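Local coordinates for extracellular solute-binding protein, family 5 (PDB 6WM6) that binds EDTA in the periplasm as the solute-binding component of an ABC transporter, and probably delivers it to the membrane permease for uptake, at residues 34-38 / 88-92; 324-328 / 520-525; 349-353 / 363-367; 490-495 / 511-517. All coordinates share one frame; numbering follows the deposited sequence.

Contact 1. Residues 34-38 / 88-92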
loop_
_atom_site.group_PDB
_atom_site.type_symbol
_atom_site.label_atom_id
_atom_site.label_comp_id
_atom_site.label_asym_id
_atom_site.label_seq_id
_atom_site.Cartn_x
_atom_site.Cartn_y
_atom_site.Cartn_z
ATOM N N GLU A 34 -2.641 -11.134 -23.408
ATOM C CA GLU A 34 -2.616 -10.004 -22.512
ATOM C C GLU A 34 -1.514 -10.157 -21.483
ATOM O O GLU A 34 -1.258 -11.269 -21.010
ATOM C CB GLU A 34 -3.954 -9.892 -21.771
ATOM C CG GLU A 34 -5.087 -9.524 -22.680
ATOM C CD GLU A 34 -6.422 -9.492 -21.960
ATOM O OE1 GLU A 34 -6.655 -10.376 -21.100
ATOM O OE2 GLU A 34 -7.214 -8.584 -22.253
ATOM N N LEU A 35 -0.806 -9.083 -21.228
ATOM C CA LEU A 35 0.169 -8.963 -20.155
ATOM C C LEU A 35 -0.484 -8.216 -19.006
ATOM O O LEU A 35 -1.540 -7.609 -19.173
ATOM C CB LEU A 35 1.402 -8.189 -20.604
ATOM C CG LEU A 35 2.443 -8.919 -21.478
ATOM C CD1 LEU A 35 1.825 -9.596 -22.662
ATOM C CD2 LEU A 35 3.499 -7.894 -21.906
ATOM N N ILE A 36 0.169 -8.209 -17.844
ATOM C CA ILE A 36 -0.433 -7.514 -16.698
ATOM C C ILE A 36 -0.657 -6.046 -16.996
ATOM O O ILE A 36 -1.588 -5.441 -16.480
ATOM C CB ILE A 36 0.442 -7.769 -15.447
ATOM C CG1 ILE A 36 -0.337 -7.384 -14.179
ATOM C CG2 ILE A 36 1.758 -7.020 -15.511
ATOM C CD1 ILE A 36 -1.452 -8.252 -13.850
ATOM N N THR A 37 0.152 -5.462 -17.871
ATOM C CA THR A 37 0.038 -4.062 -18.231
ATOM C C THR A 37 -0.931 -3.804 -19.381
ATOM O O THR A 37 -1.246 -2.617 -19.638
ATOM C CB THR A 37 1.430 -3.556 -18.658
ATOM O OG1 THR A 37 1.925 -4.436 -19.658
ATOM C CG2 THR A 37 2.382 -3.511 -17.469
ATOM N N THR A 38 -1.432 -4.833 -20.064
ATOM C CA THR A 38 -2.310 -4.657 -21.218
ATOM C C THR A 38 -3.648 -5.388 -21.086
ATOM O O THR A 38 -4.441 -5.360 -22.046
ATOM C CB THR A 38 -1.626 -5.078 -22.530
ATOM O OG1 THR A 38 -1.292 -6.460 -22.458
ATOM C CG2 THR A 38 -0.376 -4.249 -22.771
ATOM N N GLN A 88 2.887 1.245 -12.193
ATOM C CA GLN A 88 2.215 0.474 -13.227
ATOM C C GLN A 88 1.929 -0.939 -12.742
ATOM O O GLN A 88 2.473 -1.391 -11.726
ATOM C CB GLN A 88 3.113 0.383 -14.473
ATOM C CG GLN A 88 3.594 1.722 -15.008
ATOM C CD GLN A 88 2.454 2.571 -15.477
ATOM O OE1 GLN A 88 1.767 2.214 -16.458
ATOM N NE2 GLN A 88 2.202 3.671 -14.801
ATOM N N PRO A 89 1.128 -1.703 -13.488
ATOM C CA PRO A 89 0.733 -3.027 -12.978
ATOM C C PRO A 89 1.875 -3.994 -12.814
ATOM O O PRO A 89 1.747 -4.922 -11.993
ATOM C CB PRO A 89 -0.322 -3.507 -13.995
ATOM C CG PRO A 89 -0.974 -2.224 -14.447
ATOM C CD PRO A 89 0.175 -1.216 -14.522
ATOM N N ASP A 90 2.965 -3.833 -13.573
ATOM C CA ASP A 90 4.155 -4.666 -13.403
ATOM C C ASP A 90 5.071 -4.158 -12.293
ATOM O O ASP A 90 6.182 -4.677 -12.147
ATOM C CB ASP A 90 4.899 -4.790 -14.736
ATOM C CG ASP A 90 5.360 -3.461 -15.293
ATOM O OD1 ASP A 90 5.190 -2.415 -14.659
ATOM O OD2 ASP A 90 5.944 -3.480 -16.420
ATOM N N PHE A 91 4.618 -3.194 -11.496
ATOM C CA PHE A 91 5.307 -2.647 -10.320
ATOM C C PHE A 91 6.499 -1.773 -10.700
ATOM O O PHE A 91 7.364 -1.503 -9.860
ATOM C CB PHE A 91 5.684 -3.726 -9.301
ATOM C CG PHE A 91 5.608 -3.280 -7.850
ATOM C CD1 PHE A 91 4.606 -2.450 -7.378
ATOM C CD2 PHE A 91 6.525 -3.751 -6.950
ATOM C CE1 PHE A 91 4.537 -2.093 -6.022
ATOM C CE2 PHE A 91 6.456 -3.394 -5.601
ATOM C CZ PHE A 91 5.476 -2.578 -5.153
ATOM N N THR A 92 6.554 -1.287 -11.932
ATOM C CA THR A 92 7.548 -0.318 -12.362
ATOM C C THR A 92 6.970 1.089 -12.250
ATOM O O THR A 92 5.755 1.290 -12.163
ATOM C CB THR A 92 8.017 -0.565 -13.792
ATOM O OG1 THR A 92 6.955 -0.381 -14.719
ATOM C CG2 THR A 92 8.584 -1.983 -13.949
#
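Ile36 and Pro89 meet through aliphatic carbon. CG1 of Ile36 lies 3.9 Å from CB of Pro89, the two side chains meeting at a slant, and the same proline CB also rests against the backbone, 3.4 Å from O of Ile36. The other branch of Ile36, CG2, packs on N and CB of Asp90. With CG1 anti to the backbone N (chi1 -165°), that branch is directed at Pro89 and CG2 at Asp90, so each finds a different residue of the facing turn.

The second touch is a van der Waals one, of methyl on carboxylate. CG2 of Thr37 sits 3.7 Å from CG of Asp90, nearly the same distance from OD2, and also lies near CB of that aspartate.

Polar bonds inside each segment set the shape of both partners. In 34-38, the backbone N of Leu35 donates to OG1 of Thr38 at 2.9 Å, while N of Thr38 returns a bond to O of Leu35, which pins the bend that presents Ile36 and Thr37. In 88-92, OD1 of Asp90 takes two donors from the same face of its carboxylate: OG1 of Thr92 at 2.7 Å, on the syn side, and N of Thr92 at 3.3 Å, from above the plane. This double grip holds the carboxylate beside the Thr37 methyl.

Outside the pair, Asn546 and Tyr554 touch Pro89, and Asn301 touches Ile36. What packs against the N-terminal loop is thus a type I beta turn from Gln88 to Phe91, linking strands 85-87 and 93-95 and carrying an Asx turn at Asp90.

Contact 2. Residues 324-328 / 520-525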
loop_
_atom_site.group_PDB
_atom_site.type_symbol
_atom_site.label_atom_id
_atom_site.label_comp_id
_atom_site.label_asym_id
_atom_site.label_seq_id
_atom_site.Cartn_x
_atom_site.Cartn_y
_atom_site.Cartn_z
ATOM N N ARG A 324 9.343 -16.659 20.923
ATOM C CA ARG A 324 9.036 -16.225 19.559
ATOM C C ARG A 324 9.466 -17.275 18.553
ATOM O O ARG A 324 8.675 -17.686 17.678
ATOM C CB ARG A 324 9.715 -14.896 19.238
ATOM C CG ARG A 324 9.235 -13.760 20.123
ATOM C CD ARG A 324 9.560 -12.380 19.544
ATOM N NE ARG A 324 10.966 -12.053 19.281
ATOM C CZ ARG A 324 11.797 -11.529 20.181
ATOM N NH1 ARG A 324 11.398 -11.333 21.430
ATOM N NH2 ARG A 324 13.023 -11.199 19.814
ATOM N N LYS A 325 10.718 -17.733 18.654
ATOM C CA LYS A 325 11.215 -18.700 17.685
ATOM C C LYS A 325 10.474 -20.022 17.775
ATOM O O LYS A 325 10.208 -20.660 16.747
ATOM C CB LYS A 325 12.722 -18.889 17.843
ATOM C CG LYS A 325 13.489 -17.646 17.441
ATOM C CD LYS A 325 14.992 -17.796 17.503
ATOM C CE LYS A 325 15.617 -16.519 16.968
ATOM N NZ LYS A 325 17.099 -16.547 16.900
ATOM N N ALA A 326 10.104 -20.446 18.981
ATOM C CA ALA A 326 9.371 -21.694 19.114
ATOM C C ALA A 326 8.000 -21.593 18.468
ATOM O O ALA A 326 7.581 -22.494 17.722
ATOM C CB ALA A 326 9.233 -22.070 20.590
ATOM N N VAL A 327 7.292 -20.493 18.712
ATOM C CA VAL A 327 5.984 -20.291 18.084
ATOM C C VAL A 327 6.108 -20.299 16.571
ATOM O O VAL A 327 5.329 -20.967 15.868
ATOM C CB VAL A 327 5.330 -19.004 18.621
ATOM C CG1 VAL A 327 4.195 -18.520 17.708
ATOM C CG2 VAL A 327 4.852 -19.233 20.053
ATOM N N LEU A 328 7.082 -19.564 16.041
ATOM C CA LEU A 328 7.202 -19.484 14.585
ATOM C C LEU A 328 7.582 -20.828 13.977
ATOM O O LEU A 328 7.137 -21.153 12.869
ATOM C CB LEU A 328 8.206 -18.417 14.174
ATOM C CG LEU A 328 7.868 -16.975 14.578
ATOM C CD1 LEU A 328 8.831 -16.019 13.907
ATOM C CD2 LEU A 328 6.430 -16.665 14.268
ATOM N N ASP A 520 16.242 -13.101 12.022
ATOM C CA ASP A 520 16.878 -13.651 13.205
ATOM C C ASP A 520 16.132 -13.238 14.474
ATOM O O ASP A 520 16.057 -14.002 15.447
ATOM C CB ASP A 520 18.331 -13.154 13.320
ATOM C CG ASP A 520 19.270 -13.762 12.302
ATOM O OD1 ASP A 520 18.952 -14.799 11.679
ATOM O OD2 ASP A 520 20.370 -13.169 12.145
ATOM N N TYR A 521 15.592 -12.003 14.505
ATOM C CA TYR A 521 14.974 -11.460 15.712
ATOM C C TYR A 521 13.580 -12.030 15.953
ATOM O O TYR A 521 13.088 -11.974 17.084
ATOM C CB TYR A 521 14.923 -9.931 15.575
ATOM C CG TYR A 521 14.524 -9.168 16.801
ATOM C CD1 TYR A 521 15.348 -9.140 17.922
ATOM C CD2 TYR A 521 13.331 -8.457 16.847
ATOM C CE1 TYR A 521 14.971 -8.425 19.077
ATOM C CE2 TYR A 521 12.964 -7.746 17.971
ATOM C CZ TYR A 521 13.774 -7.730 19.064
ATOM O OH TYR A 521 13.383 -7.022 20.194
ATOM N N ALA A 522 12.927 -12.551 14.911
ATOM C CA ALA A 522 11.686 -13.308 15.040
ATOM C C ALA A 522 10.547 -12.505 15.663
ATOM O O ALA A 522 9.736 -13.037 16.424
ATOM C CB ALA A 522 11.912 -14.619 15.801
ATOM N N ALA A 523 10.457 -11.216 15.334
ATOM C CA ALA A 523 9.340 -10.377 15.748
ATOM C C ALA A 523 8.315 -10.143 14.641
ATOM O O ALA A 523 7.262 -9.532 14.894
ATOM C CB ALA A 523 9.840 -9.030 16.298
ATOM N N LEU A 524 8.578 -10.622 13.438
ATOM C CA LEU A 524 7.669 -10.405 12.303
ATOM C C LEU A 524 7.740 -11.625 11.392
ATOM O O LEU A 524 8.808 -11.958 10.852
ATOM C CB LEU A 524 8.025 -9.116 11.563
ATOM C CG LEU A 524 7.072 -8.692 10.454
ATOM C CD1 LEU A 524 5.697 -8.422 10.995
ATOM C CD2 LEU A 524 7.637 -7.435 9.777
ATOM N N PHE A 525 6.606 -12.302 11.248
ATOM C CA PHE A 525 6.491 -13.541 10.469
ATOM C C PHE A 525 5.669 -13.280 9.221
ATOM O O PHE A 525 4.463 -13.040 9.326
ATOM C CB PHE A 525 5.800 -14.583 11.357
ATOM C CG PHE A 525 5.557 -15.926 10.704
ATOM C CD1 PHE A 525 6.570 -16.862 10.577
ATOM C CD2 PHE A 525 4.285 -16.286 10.292
ATOM C CE1 PHE A 525 6.327 -18.110 10.037
ATOM C CE2 PHE A 525 4.049 -17.526 9.712
ATOM C CZ PHE A 525 5.070 -18.446 9.595
#
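Helix 504-521 gives way to strand 524-537 through a short connection, and Arg324 of helix 321-330 binds two carbonyls of that junction, Tyr521 O and Ala522 O. Ala522 leaves the helix with positive phi (61°). Arg324 approaches Tyr521 O side-on with two nitrogens: NH2 donates at 2.8 Å and NE at 3.1 Å, both in the carbonyl plane, with the oxygen lying in the plane of the guanidinium. NE also makes a weak bond to Ala522 O. The bend at chi3 (-59°) turns the guanidinium back toward these carbonyls, and it brings NH2 over the centre of the Tyr521 ring. The result is a cation-pi contact, CZ standing 4.5 Å from the ring centroid, the two planes 47° apart. NH1 bonds to Met318 O.

Beside this polar patch the packing is apolar. The Ala522 methyl fits between CG of Lys325 and CD1 of Leu328, the latter at 3.9 Å. The second Leu328 branch, CD2, lies 3.6 Å from Phe525 CB, the two side chains running past each other in opposite directions. The extended Lys325 chain runs beside the helix end, its CE 3.0 Å from Asp520 O, while the Asp520 carboxylate pairs with Arg370.

Strand 305-311 lies beside both segments: Leu311 and Met309 touch Leu328 and bond through their backbones to Ala523 and Phe525, so helix 321-330 packs where helix 504-521 passes into strand 524-537.

Contact 3. Residues 349-353 / 363-367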
loop_
_atom_site.group_PDB
_atom_site.type_symbol
_atom_site.label_atom_id
_atom_site.label_comp_id
_atom_site.label_asym_id
_atom_site.label_seq_id
_atom_site.Cartn_x
_atom_site.Cartn_y
_atom_site.Cartn_z
ATOM N N PRO A 349 2.054 -17.836 -4.002
ATOM C CA PRO A 349 3.378 -17.949 -3.394
ATOM C C PRO A 349 3.383 -17.689 -1.892
ATOM O O PRO A 349 2.724 -16.767 -1.397
ATOM C CB PRO A 349 4.190 -16.860 -4.133
ATOM C CG PRO A 349 3.180 -15.847 -4.528
ATOM C CD PRO A 349 1.901 -16.611 -4.819
ATOM N N HIS A 350 4.153 -18.490 -1.183
ATOM C CA HIS A 350 4.583 -18.122 0.164
ATOM C C HIS A 350 5.414 -16.843 0.092
ATOM O O HIS A 350 6.099 -16.564 -0.899
ATOM C CB HIS A 350 5.490 -19.205 0.741
ATOM C CG HIS A 350 4.793 -20.470 1.115
ATOM N ND1 HIS A 350 3.918 -20.551 2.178
ATOM C CD2 HIS A 350 4.875 -21.718 0.588
ATOM C CE1 HIS A 350 3.479 -21.799 2.282
ATOM N NE2 HIS A 350 4.033 -22.523 1.318
ATOM N N MET A 351 5.384 -16.063 1.167
ATOM C CA MET A 351 6.293 -14.939 1.326
ATOM C C MET A 351 7.167 -15.205 2.542
ATOM O O MET A 351 6.663 -15.243 3.681
ATOM C CB MET A 351 5.556 -13.626 1.462
ATOM C CG MET A 351 6.515 -12.445 1.521
ATOM S SD MET A 351 5.588 -10.914 1.299
ATOM C CE MET A 351 6.801 -9.726 1.904
ATOM N N GLY A 352 8.455 -15.426 2.311
ATOM C CA GLY A 352 9.373 -15.763 3.377
ATOM C C GLY A 352 10.396 -14.694 3.690
ATOM O O GLY A 352 11.442 -14.974 4.249
ATOM N N SER A 353 10.098 -13.454 3.316
ATOM C CA SER A 353 10.906 -12.276 3.601
ATOM C C SER A 353 9.997 -11.228 4.227
ATOM O O SER A 353 8.796 -11.217 3.988
ATOM C CB SER A 353 11.433 -11.735 2.265
ATOM O OG SER A 353 12.001 -10.439 2.377
ATOM N N TYR A 363 14.692 -11.056 -2.977
ATOM C CA TYR A 363 13.814 -11.975 -2.264
ATOM C C TYR A 363 14.502 -13.321 -2.062
ATOM O O TYR A 363 15.171 -13.841 -2.956
ATOM C CB TYR A 363 12.506 -12.227 -3.052
ATOM C CG TYR A 363 11.676 -13.254 -2.360
ATOM C CD1 TYR A 363 10.891 -12.907 -1.279
ATOM C CD2 TYR A 363 11.718 -14.599 -2.736
ATOM C CE1 TYR A 363 10.172 -13.858 -0.593
ATOM C CE2 TYR A 363 10.997 -15.562 -2.058
ATOM C CZ TYR A 363 10.225 -15.174 -0.973
ATOM O OH TYR A 363 9.504 -16.111 -0.257
ATOM N N ALA A 364 14.294 -13.903 -0.877
ATOM C CA ALA A 364 14.636 -15.292 -0.594
ATOM C C ALA A 364 13.771 -15.728 0.579
ATOM O O ALA A 364 13.263 -14.899 1.326
ATOM C CB ALA A 364 16.124 -15.457 -0.241
ATOM N N ASP A 365 13.627 -17.048 0.744
ATOM C CA ASP A 365 12.839 -17.615 1.847
ATOM C C ASP A 365 13.714 -17.681 3.108
ATOM O O ASP A 365 14.181 -18.731 3.562
ATOM C CB ASP A 365 12.253 -18.976 1.492
ATOM C CG ASP A 365 11.346 -19.502 2.593
ATOM O OD1 ASP A 365 11.059 -18.724 3.524
ATOM O OD2 ASP A 365 10.928 -20.673 2.511
ATOM N N ARG A 366 13.921 -16.508 3.696
ATOM C CA ARG A 366 14.682 -16.374 4.929
ATOM C C ARG A 366 13.906 -16.910 6.129
ATOM O O ARG A 366 14.514 -17.351 7.115
ATOM C CB ARG A 366 15.078 -14.909 5.093
ATOM C CG ARG A 366 16.016 -14.497 3.959
ATOM C CD ARG A 366 16.509 -13.023 3.961
ATOM N NE ARG A 366 17.430 -12.894 2.835
ATOM C CZ ARG A 366 17.164 -12.286 1.681
ATOM N NH1 ARG A 366 16.043 -11.614 1.504
ATOM N NH2 ARG A 366 18.048 -12.338 0.701
ATOM N N ARG A 367 12.581 -16.909 6.047
ATOM C CA ARG A 367 11.712 -17.536 7.042
ATOM C C ARG A 367 11.996 -19.031 7.156
ATOM O O ARG A 367 12.336 -19.542 8.231
ATOM C CB ARG A 367 10.265 -17.272 6.588
ATOM C CG ARG A 367 9.161 -17.817 7.477
ATOM C CD ARG A 367 7.800 -17.603 6.807
ATOM N NE ARG A 367 7.542 -18.556 5.743
ATOM C CZ ARG A 367 6.384 -18.712 5.136
ATOM N NH1 ARG A 367 5.362 -17.946 5.443
ATOM N NH2 ARG A 367 6.232 -19.666 4.216
HETATM O O HOH W 1 2.912 -18.733 4.076
#
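The hydroxyl of Tyr363 takes a hydrogen bond from the backbone N of Gly352, 2.9 Å long with an angle of 153° at the hydrogen, the nitrogen lying at the ring edge, in its plane. A second bond of the same length crosses nearby, from N of Arg367 to Gly352 O, so both polar atoms of the glycine are held by the segment that starts helix 366-369.

Tyr363 reaches across with CG anti to its own N (chi1 175°), and CD1 of its ring lies 3.8 Å from Ser353 CB. A phenylalanine in its place would probably leave the Gly352 amide without its acceptor. Packing at Gly352 is close: CA lies 3.4 Å from OD1 of Asp365, the N-cap residue whose carboxylate bonds to Gly368 N.

Arg367 passes over the other end of the loop, its guanidinium face turned to Met351 O. NH2 approaches the His350 ring with the two planes 69° apart. Water 1 joins the pair, accepting from Arg367 NH1 at 2.9 Å and lying 2.8 Å from His350 ND1; NH1 also donates to Pro526 O.

The chemistry therefore ties the loop to the helix start through the N and O of one glycine, held by a side-chain hydroxyl and a backbone N, and the arginine charge beside His350 is likely to disfavour a second positive charge on the imidazole.

Contact 4. Residues 490-495 / 511-517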
loop_
_atom_site.group_PDB
_atom_site.type_symbol
_atom_site.label_atom_id
_atom_site.label_comp_id
_atom_site.label_asym_id
_atom_site.label_seq_id
_atom_site.Cartn_x
_atom_site.Cartn_y
_atom_site.Cartn_z
ATOM N N LYS A 490 22.450 -1.850 13.658
ATOM C CA LYS A 490 23.000 -2.429 12.430
ATOM C C LYS A 490 21.942 -2.526 11.333
ATOM O O LYS A 490 22.223 -2.218 10.168
ATOM C CB LYS A 490 23.607 -3.798 12.736
ATOM C CG LYS A 490 24.280 -4.490 11.560
ATOM C CD LYS A 490 25.372 -3.637 10.930
ATOM C CE LYS A 490 26.156 -4.430 9.887
ATOM N NZ LYS A 490 27.232 -3.623 9.245
ATOM N N ILE A 491 20.723 -2.942 11.683
ATOM C CA ILE A 491 19.631 -2.938 10.712
ATOM C C ILE A 491 19.423 -1.536 10.170
ATOM O O ILE A 491 19.246 -1.342 8.954
ATOM C CB ILE A 491 18.355 -3.504 11.343
ATOM C CG1 ILE A 491 18.510 -5.018 11.554
ATOM C CG2 ILE A 491 17.124 -3.176 10.465
ATOM C CD1 ILE A 491 17.332 -5.662 12.234
ATOM N N GLU A 492 19.437 -0.529 11.058
ATOM C CA GLU A 492 19.186 0.839 10.615
ATOM C C GLU A 492 20.297 1.321 9.685
ATOM O O GLU A 492 20.028 1.981 8.680
ATOM C CB GLU A 492 19.038 1.754 11.837
ATOM C CG GLU A 492 17.946 1.275 12.758
ATOM C CD GLU A 492 17.593 2.263 13.846
ATOM O OE1 GLU A 492 18.028 3.428 13.766
ATOM O OE2 GLU A 492 16.869 1.858 14.773
ATOM N N GLU A 493 21.542 0.992 10.004
ATOM C CA GLU A 493 22.666 1.379 9.161
ATOM C C GLU A 493 22.538 0.747 7.780
ATOM O O GLU A 493 22.767 1.408 6.753
ATOM C CB GLU A 493 23.970 0.970 9.834
ATOM C CG GLU A 493 25.225 1.143 8.990
ATOM C CD GLU A 493 26.463 0.588 9.681
ATOM O OE1 GLU A 493 26.312 -0.169 10.665
ATOM O OE2 GLU A 493 27.585 0.913 9.241
ATOM N N ILE A 494 22.182 -0.537 7.731
ATOM C CA ILE A 494 22.030 -1.220 6.456
ATOM C C ILE A 494 20.921 -0.594 5.628
ATOM O O ILE A 494 21.086 -0.377 4.419
ATOM C CB ILE A 494 21.757 -2.716 6.690
ATOM C CG1 ILE A 494 22.975 -3.425 7.285
ATOM C CG2 ILE A 494 21.355 -3.391 5.370
ATOM C CD1 ILE A 494 22.629 -4.714 7.978
ATOM N N ILE A 495 19.783 -0.290 6.257
ATOM C CA ILE A 495 18.671 0.315 5.532
ATOM C C ILE A 495 19.091 1.659 4.949
ATOM O O ILE A 495 18.765 1.977 3.802
ATOM C CB ILE A 495 17.430 0.427 6.446
ATOM C CG1 ILE A 495 16.852 -0.952 6.736
ATOM C CG2 ILE A 495 16.400 1.368 5.826
ATOM C CD1 ILE A 495 15.786 -0.978 7.828
ATOM N N LEU A 511 20.254 -4.458 1.242
ATOM C CA LEU A 511 19.145 -4.623 2.176
ATOM C C LEU A 511 18.940 -6.077 2.584
ATOM O O LEU A 511 18.409 -6.337 3.683
ATOM C CB LEU A 511 17.878 -4.040 1.553
ATOM C CG LEU A 511 16.652 -3.930 2.465
ATOM C CD1 LEU A 511 16.881 -2.893 3.532
ATOM C CD2 LEU A 511 15.440 -3.566 1.633
ATOM N N SER A 512 19.367 -7.025 1.753
ATOM C CA SER A 512 19.233 -8.436 2.102
ATOM C C SER A 512 19.817 -8.741 3.481
ATOM O O SER A 512 19.271 -9.573 4.206
ATOM C CB SER A 512 19.904 -9.319 1.038
ATOM O OG SER A 512 19.190 -9.257 -0.177
ATOM N N GLU A 513 20.935 -8.099 3.847
ATOM C CA GLU A 513 21.528 -8.333 5.161
ATOM C C GLU A 513 20.588 -7.922 6.280
ATOM O O GLU A 513 20.518 -8.591 7.328
ATOM C CB GLU A 513 22.871 -7.602 5.264
ATOM C CG GLU A 513 23.631 -7.974 6.524
ATOM C CD GLU A 513 24.927 -7.199 6.721
ATOM O OE1 GLU A 513 25.280 -6.337 5.878
ATOM O OE2 GLU A 513 25.608 -7.456 7.747
ATOM N N ALA A 514 19.854 -6.829 6.094
ATOM C CA ALA A 514 18.893 -6.404 7.106
ATOM C C ALA A 514 17.729 -7.378 7.195
ATOM O O ALA A 514 17.228 -7.638 8.283
ATOM C CB ALA A 514 18.380 -5.001 6.797
ATOM N N ASP A 515 17.292 -7.935 6.071
ATOM C CA ASP A 515 16.242 -8.944 6.086
ATOM C C ASP A 515 16.678 -10.156 6.895
ATOM O O ASP A 515 15.893 -10.708 7.684
ATOM C CB ASP A 515 15.889 -9.321 4.645
ATOM C CG ASP A 515 14.526 -9.965 4.471
ATOM O OD1 ASP A 515 13.616 -9.826 5.329
ATOM O OD2 ASP A 515 14.338 -10.613 3.420
ATOM N N GLU A 516 17.933 -10.589 6.732
ATOM C CA GLU A 516 18.452 -11.714 7.513
ATOM C C GLU A 516 18.398 -11.399 9.000
ATOM O O GLU A 516 17.920 -12.208 9.802
ATOM C CB GLU A 516 19.896 -12.029 7.086
ATOM C CG GLU A 516 20.086 -12.387 5.606
ATOM C CD GLU A 516 19.758 -13.809 5.228
ATOM O OE1 GLU A 516 19.520 -14.641 6.116
ATOM O OE2 GLU A 516 19.765 -14.113 3.999
ATOM N N LEU A 517 18.898 -10.230 9.398
ATOM C CA LEU A 517 18.915 -9.862 10.818
ATOM C C LEU A 517 17.502 -9.708 11.360
ATOM O O LEU A 517 17.227 -10.070 12.504
ATOM C CB LEU A 517 19.711 -8.579 11.005
ATOM C CG LEU A 517 21.207 -8.666 10.704
ATOM C CD1 LEU A 517 21.846 -7.286 10.749
ATOM C CD2 LEU A 517 21.919 -9.614 11.666
HETATM O O HOH W 2 27.323 -4.679 6.294
#
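Ile494 faces the partner helix with CG1 anti to its carbonyl carbon (chi1 -68°), which leaves CG2 anti to the backbone N and sends the two branches to different neighbours. CG2 presses on the Ala514 methyl at 3.7 Å. CD1, at the end of the other branch, crosses the Glu513 side chain at about a right angle, touching CG and the carboxylate carbon CD, the latter at 3.6 Å, with Leu517 CD1 on another side. The whole side chain is a knob in a hole formed by Leu511, Glu513, Ala514 and Leu517. Cutting it back to an alanine is likely to open a gap between the helices and leave the Ala514 methyl and the Glu513 side chain without their packing partner.

The two elements form an antiparallel helical hairpin, 489-499 followed by 504-521, whose local axes come within 8.5 Å at an angle of 156°. The small Ala514 is consistent with this close approach, its CA standing 5.1 Å from that of Ile491.

Flanking the knob, Ile495 CG1 packs on Leu511 CD1 at 3.7 Å, and Ile491 CG1 slides past Leu517 CB. On the solvent side the Lys490 chain bends at chi2 (56°): CG touches Leu517 CD1, and the ammonium comes near Glu513 without a direct salt bridge. Water 2 bridges them instead, accepting from Lys490 NZ at 3.1 Å and donating to Glu513 OE1 at 2.7 Å, while the lysine also makes a long salt bridge to Glu493.

How the contacts relate
Contacts 2, 3 and 4 cluster on one side of the chain's centre, with their centres 14 to 17 Å apart, whereas contact 1 stands alone, its centre 23 to 35 Å from theirs. Contact 1 closes first along the sequence; contacts 3 and 4 then follow in series inside the loop that contact 2 closes. Helix 504-521 serves both contact 4 and contact 2, which continues from it into strand 524-537. Asp515, on the side of that helix turned from the hairpin, forms a salt bridge with Arg366 of contact 3 and probably a hydrogen bond with Ser353, while Phe525 of contact 2 packs on Arg367. Helix 504-521 and the strand after it thus tie helix 321-330, the 349-367 region and helix 489-499 together.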